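Local coordinates for methyltransferase small domain-containing protein (Thermoplasma acidophilum, PDB 1NE2) that is of unknown function but has the Rossmann-like fold of, and probably acts as, an S-adenosylmethionine-dependent methyltransferase, at residues B[82-87]-B[99-104]; B[164-169]-B[190-195]. All coordinates share one frame; numbering follows the deposited sequence.

Contact 1: B[82-87]-B[99-104]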
loop_
_atom_site.group_PDB
_atom_site.type_symbol
_atom_site.label_atom_id
_atom_site.label_comp_id
_atom_site.label_asym_id
_atom_site.label_seq_id
_atom_site.Cartn_x
_atom_site.Cartn_y
_atom_site.Cartn_z
ATOM N N ILE B 82 9.561 -14.269 -2.859
ATOM C CA ILE B 82 9.141 -15.658 -2.815
ATOM C C ILE B 82 9.872 -16.407 -1.703
ATOM O O ILE B 82 9.383 -17.421 -1.204
ATOM C CB ILE B 82 9.425 -16.354 -4.162
ATOM C CG1 ILE B 82 8.860 -17.778 -4.148
ATOM C CG2 ILE B 82 10.921 -16.360 -4.433
ATOM C CD1 ILE B 82 7.357 -17.837 -3.976
ATOM N N ASP B 83 11.032 -15.889 -1.309
ATOM C CA ASP B 83 11.864 -16.514 -0.280
ATOM C C ASP B 83 11.541 -16.080 1.150
ATOM O O ASP B 83 11.753 -14.927 1.522
ATOM C CB ASP B 83 13.336 -16.222 -0.578
ATOM C CG ASP B 83 14.283 -16.970 0.343
ATOM O OD1 ASP B 83 15.509 -16.793 0.194
ATOM O OD2 ASP B 83 13.808 -17.733 1.209
ATOM N N PRO B 84 11.041 -17.012 1.982
ATOM C CA PRO B 84 10.711 -16.664 3.367
ATOM C C PRO B 84 11.916 -16.235 4.204
ATOM O O PRO B 84 11.776 -15.467 5.151
ATOM C CB PRO B 84 10.049 -17.938 3.895
ATOM C CG PRO B 84 10.721 -19.014 3.102
ATOM C CD PRO B 84 10.739 -18.427 1.712
ATOM N N ASP B 85 13.099 -16.734 3.867
ATOM C CA ASP B 85 14.294 -16.354 4.612
ATOM C C ASP B 85 14.609 -14.885 4.351
ATOM O O ASP B 85 15.025 -14.157 5.254
ATOM C CB ASP B 85 15.481 -17.233 4.211
ATOM C CG ASP B 85 15.368 -18.644 4.756
ATOM O OD1 ASP B 85 15.287 -18.795 5.994
ATOM O OD2 ASP B 85 15.360 -19.601 3.951
ATOM N N ALA B 86 14.399 -14.447 3.114
ATOM C CA ALA B 86 14.651 -13.056 2.768
ATOM C C ALA B 86 13.684 -12.154 3.545
ATOM O O ALA B 86 14.088 -11.146 4.123
ATOM C CB ALA B 86 14.479 -12.844 1.265
ATOM N N ILE B 87 12.409 -12.530 3.564
ATOM C CA ILE B 87 11.399 -11.741 4.263
ATOM C C ILE B 87 11.673 -11.672 5.761
ATOM O O ILE B 87 11.471 -10.633 6.393
ATOM C CB ILE B 87 9.981 -12.307 4.005
ATOM C CG1 ILE B 87 9.607 -12.104 2.529
ATOM C CG2 ILE B 87 8.959 -11.625 4.906
ATOM C CD1 ILE B 87 9.673 -10.638 2.051
ATOM N N PHE B 99 5.907 -6.291 4.871
ATOM C CA PHE B 99 6.599 -7.376 4.173
ATOM C C PHE B 99 5.753 -8.642 4.135
ATOM O O PHE B 99 5.043 -8.955 5.087
ATOM C CB PHE B 99 7.927 -7.701 4.862
ATOM C CG PHE B 99 9.014 -6.705 4.595
ATOM C CD1 PHE B 99 9.607 -6.619 3.338
ATOM C CD2 PHE B 99 9.466 -5.867 5.610
ATOM C CE1 PHE B 99 10.636 -5.715 3.099
ATOM C CE2 PHE B 99 10.493 -4.960 5.379
ATOM C CZ PHE B 99 11.081 -4.884 4.123
HETATM N N MSE B 100 5.844 -9.377 3.034
HETATM C CA MSE B 100 5.086 -10.609 2.885
HETATM C C MSE B 100 5.779 -11.576 1.944
HETATM O O MSE B 100 6.512 -11.170 1.041
HETATM C CB MSE B 100 3.694 -10.294 2.336
HETATM C CG MSE B 100 3.743 -9.500 1.038
HETATM SE SE MSE B 100 2.008 -9.017 0.380
HETATM C CE MSE B 100 1.614 -7.614 1.637
ATOM N N VAL B 101 5.556 -12.866 2.172
ATOM C CA VAL B 101 6.113 -13.892 1.308
ATOM C C VAL B 101 5.024 -14.101 0.263
ATOM O O VAL B 101 3.859 -14.297 0.609
ATOM C CB VAL B 101 6.347 -15.220 2.068
ATOM C CG1 VAL B 101 6.876 -16.278 1.111
ATOM C CG2 VAL B 101 7.332 -15.001 3.207
ATOM N N ALA B 102 5.385 -14.031 -1.012
ATOM C CA ALA B 102 4.391 -14.221 -2.058
ATOM C C ALA B 102 4.998 -14.332 -3.439
ATOM O O ALA B 102 6.092 -13.829 -3.696
ATOM C CB ALA B 102 3.386 -13.067 -2.043
ATOM N N ASP B 103 4.284 -15.019 -4.323
ATOM C CA ASP B 103 4.710 -15.145 -5.704
ATOM C C ASP B 103 4.081 -13.911 -6.349
ATOM O O ASP B 103 3.051 -13.424 -5.877
ATOM C CB ASP B 103 4.136 -16.409 -6.342
ATOM C CG ASP B 103 4.490 -16.526 -7.809
ATOM O OD1 ASP B 103 5.686 -16.701 -8.121
ATOM O OD2 ASP B 103 3.573 -16.431 -8.651
ATOM N N VAL B 104 4.682 -13.407 -7.417
ATOM C CA VAL B 104 4.151 -12.216 -8.069
ATOM C C VAL B 104 2.719 -12.400 -8.577
ATOM O O VAL B 104 1.931 -11.451 -8.600
ATOM C CB VAL B 104 5.089 -11.755 -9.220
ATOM C CG1 VAL B 104 5.130 -12.799 -10.325
ATOM C CG2 VAL B 104 4.636 -10.408 -9.760
#

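Contact 2: B[164-169]-B[190-195]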
loop_
_atom_site.group_PDB
_atom_site.type_symbol
_atom_site.label_atom_id
_atom_site.label_comp_id
_atom_site.label_asym_id
_atom_site.label_seq_id
_atom_site.Cartn_x
_atom_site.Cartn_y
_atom_site.Cartn_z
ATOM N N VAL B 164 7.954 5.708 -21.312
ATOM C CA VAL B 164 9.272 5.559 -20.698
ATOM C C VAL B 164 9.907 6.939 -20.593
ATOM O O VAL B 164 10.322 7.516 -21.599
ATOM C CB VAL B 164 10.200 4.644 -21.537
ATOM C CG1 VAL B 164 11.581 4.554 -20.883
ATOM C CG2 VAL B 164 9.595 3.258 -21.663
ATOM N N PHE B 165 9.975 7.483 -19.383
ATOM C CA PHE B 165 10.571 8.799 -19.212
ATOM C C PHE B 165 12.012 8.703 -18.726
ATOM O O PHE B 165 12.729 9.700 -18.699
ATOM C CB PHE B 165 9.716 9.655 -18.273
ATOM C CG PHE B 165 9.517 9.063 -16.918
ATOM C CD1 PHE B 165 10.468 9.246 -15.923
ATOM C CD2 PHE B 165 8.364 8.336 -16.627
ATOM C CE1 PHE B 165 10.278 8.720 -14.653
ATOM C CE2 PHE B 165 8.164 7.803 -15.359
ATOM C CZ PHE B 165 9.128 7.998 -14.368
ATOM N N ARG B 166 12.437 7.497 -18.355
ATOM C CA ARG B 166 13.812 7.284 -17.924
ATOM C C ARG B 166 14.369 5.938 -18.375
ATOM O O ARG B 166 13.730 4.897 -18.212
ATOM C CB ARG B 166 13.945 7.395 -16.394
ATOM C CG ARG B 166 15.377 7.143 -15.887
ATOM C CD ARG B 166 15.540 7.548 -14.422
ATOM N NE ARG B 166 15.125 8.935 -14.238
ATOM C CZ ARG B 166 14.236 9.343 -13.337
ATOM N NH1 ARG B 166 13.667 8.468 -12.519
ATOM N NH2 ARG B 166 13.881 10.624 -13.284
ATOM N N GLU B 167 15.548 5.992 -18.995
ATOM C CA GLU B 167 16.288 4.810 -19.433
ATOM C C GLU B 167 17.708 5.292 -19.255
ATOM O O GLU B 167 18.322 5.849 -20.167
ATOM C CB GLU B 167 16.047 4.453 -20.896
ATOM C CG GLU B 167 16.666 3.105 -21.219
ATOM C CD GLU B 167 16.495 2.687 -22.661
ATOM O OE1 GLU B 167 15.546 3.160 -23.315
ATOM O OE2 GLU B 167 17.307 1.866 -23.129
ATOM N N GLU B 168 18.214 5.080 -18.049
ATOM C CA GLU B 168 19.524 5.558 -17.667
ATOM C C GLU B 168 20.587 4.495 -17.454
ATOM O O GLU B 168 20.351 3.479 -16.799
ATOM C CB GLU B 168 19.358 6.386 -16.395
ATOM C CG GLU B 168 20.633 6.974 -15.840
ATOM C CD GLU B 168 20.396 7.667 -14.520
ATOM O OE1 GLU B 168 19.222 7.761 -14.102
ATOM O OE2 GLU B 168 21.375 8.122 -13.902
ATOM N N LYS B 169 21.772 4.748 -17.999
ATOM C CA LYS B 169 22.877 3.818 -17.850
ATOM C C LYS B 169 23.597 4.095 -16.532
ATOM O O LYS B 169 23.929 5.238 -16.224
ATOM C CB LYS B 169 23.857 3.973 -19.019
ATOM C CG LYS B 169 25.069 3.059 -18.941
ATOM C CD LYS B 169 26.027 3.290 -20.103
ATOM C CE LYS B 169 26.645 4.682 -20.050
ATOM N NZ LYS B 169 27.647 4.895 -21.136
ATOM N N ALA B 190 24.384 -1.415 -16.122
ATOM C CA ALA B 190 23.064 -1.706 -15.583
ATOM C C ALA B 190 22.167 -0.638 -16.187
ATOM O O ALA B 190 22.655 0.329 -16.781
ATOM C CB ALA B 190 23.066 -1.603 -14.057
ATOM N N VAL B 191 20.860 -0.805 -16.052
ATOM C CA VAL B 191 19.937 0.170 -16.605
ATOM C C VAL B 191 18.795 0.469 -15.647
ATOM O O VAL B 191 18.262 -0.430 -14.992
ATOM C CB VAL B 191 19.352 -0.314 -17.961
ATOM C CG1 VAL B 191 18.520 -1.573 -17.763
ATOM C CG2 VAL B 191 18.511 0.791 -18.585
ATOM N N ILE B 192 18.448 1.748 -15.566
ATOM C CA ILE B 192 17.355 2.220 -14.732
ATOM C C ILE B 192 16.224 2.668 -15.644
ATOM O O ILE B 192 16.433 3.489 -16.541
ATOM C CB ILE B 192 17.776 3.428 -13.863
ATOM C CG1 ILE B 192 18.746 2.977 -12.766
ATOM C CG2 ILE B 192 16.534 4.090 -13.245
ATOM C CD1 ILE B 192 19.303 4.132 -11.940
ATOM N N PHE B 193 15.036 2.117 -15.414
ATOM C CA PHE B 193 13.844 2.463 -16.184
ATOM C C PHE B 193 12.828 3.144 -15.283
ATOM O O PHE B 193 12.655 2.743 -14.137
ATOM C CB PHE B 193 13.194 1.206 -16.776
ATOM C CG PHE B 193 13.788 0.770 -18.077
ATOM C CD1 PHE B 193 13.599 1.528 -19.228
ATOM C CD2 PHE B 193 14.551 -0.393 -18.155
ATOM C CE1 PHE B 193 14.165 1.132 -20.445
ATOM C CE2 PHE B 193 15.120 -0.796 -19.369
ATOM C CZ PHE B 193 14.924 -0.030 -20.510
ATOM N N GLY B 194 12.182 4.178 -15.817
ATOM C CA GLY B 194 11.133 4.900 -15.120
ATOM C C GLY B 194 10.030 4.965 -16.156
ATOM O O GLY B 194 10.261 5.476 -17.256
ATOM N N VAL B 195 8.848 4.446 -15.829
ATOM C CA VAL B 195 7.736 4.409 -16.785
ATOM C C VAL B 195 6.403 4.874 -16.197
ATOM O O VAL B 195 6.084 4.567 -15.041
ATOM C CB VAL B 195 7.522 2.963 -17.316
ATOM C CG1 VAL B 195 6.632 2.985 -18.552
ATOM C CG2 VAL B 195 8.862 2.300 -17.615
#

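Contact 1: B[82-87]-B[99-104]
Val101 holds CG1 anti to its backbone N (chi1 178°) and CG2 beside it, a setting that spreads the two methyls over different parts of 82-87. CG2 goes to the start of helix 84-93, where it meets Ile87 CG1 at 3.7 Å and Pro84 CA at 3.8 Å. CG1 lies 3.6 Å from Ile82 O, in the turn just before the helix. In Ile87 the first torsion (chi1 -67°) sets CG1 beside its own N, and the second (chi2 -57°) then puts CD1 3.4 Å from Met100 O, while CG2 touches Phe99 CB at 4.1 Å. The buried Ile87 side chain crosses those of Phe99 and Val101 obliquely. At the other end of the contact Ile82 points its CB away from 99-104, yet CD1 comes back to within 4.2 Å of Asp103 CA, a loose contact made by an exposed residue. No hydrogen bond joins the two segments, so they meet through apolar carbons laid against each other and against main-chain atoms. The helix start is capped from within: Asp83, the N-cap residue, accepts Asp85 N on OD2 at 2.9 Å, the N-H coming from above the carboxylate plane. Asp81, at the end of strand 76-81, takes Asp83 N with its own carboxylate. Strand 98-101 runs beside strand 76-81, with Met100 bonded through its backbone to Ala79, and the Phe99 side chain touches Ala90 and Lys91 of the helix and Thr60. Strand 76-81, helix 84-93 and strand 98-101 form a beta-alpha-beta crossover, and the contact seats the first turn of its helix on the end of strand 98-101, outermost within this chain, as in the Rossmann-like fold of class I methyltransferases.

Contact 2: B[164-169]-B[190-195]
Gly194 O is gripped by two backbone N-H groups at once, Phe165 N at 2.9 Å and Arg166 N at 3.2 Å, the second lying in the carbonyl plane on a lone pair. Arg166 O returns a bond to Gly194 N, and beyond it Glu168 and Ile192 exchange a nearly straight pair, with Glu168 N to Ile192 O at 2.8 Å. Phe165 turns its ring back over the glycine: CG stands between N and the carbonyl carbon (chi1 58°), and Gly194 CA lies over the ring face, 4.1 Å from its centroid, in a CH-pi contact. A CB on Gly194 would clash with Phe165 CE1. Arg166 runs side by side with Ile192, its CD 3.8 Å from Ile192 CG2, before its guanidinium reaches Asp47 in a salt bridge. Past the glycine, on the face that carries Val164, Glu167 lies alongside Phe193, both side chains pointing the same way; Glu167 CG approaches Phe193 CE1 to 3.3 Å, and the carboxylate plane is turned 35° from the ring. That carboxylate forms salt bridges with Arg151 and Arg155 of helix 151-161. An alanine at Glu167 removes CG and the carboxylate, which would probably leave both arginines without this counter-charge and open a gap beside Phe193 CZ. Val164 CG1 meets the same ring at its edge, 4.0 Å from CD1. Phe165 and Arg166 both facing Gly194 make a classic beta bulge in an antiparallel pair, the chain's last two strands, with 187-197 also paired to 142-147 (Phe193 with Ser144), as in the methyltransferase fold.

In the fold
Both contacts belong to one mixed seven-stranded sheet and take in its two outermost strands within this chain, 98-101 in contact 1 and 162-173 in contact 2. Their centres are about 26 Å apart, on opposite sides of the chain's centre, and the nearest atoms are about 16 Å apart, so they do not touch. Contact 1 packs a helix on a strand in the parallel half; contact 2 pairs strand 187-197, the one that runs against all the others, with 162-173, in an order (3-2-1-4-5-7-6) familiar from class I methyltransferases. Contact 1 adjoins the probable cofactor loop: Phe99 touches the glycine-rich segment with Gly61, Gly63 and Ala66, which is consistent with S-adenosylmethionine binding.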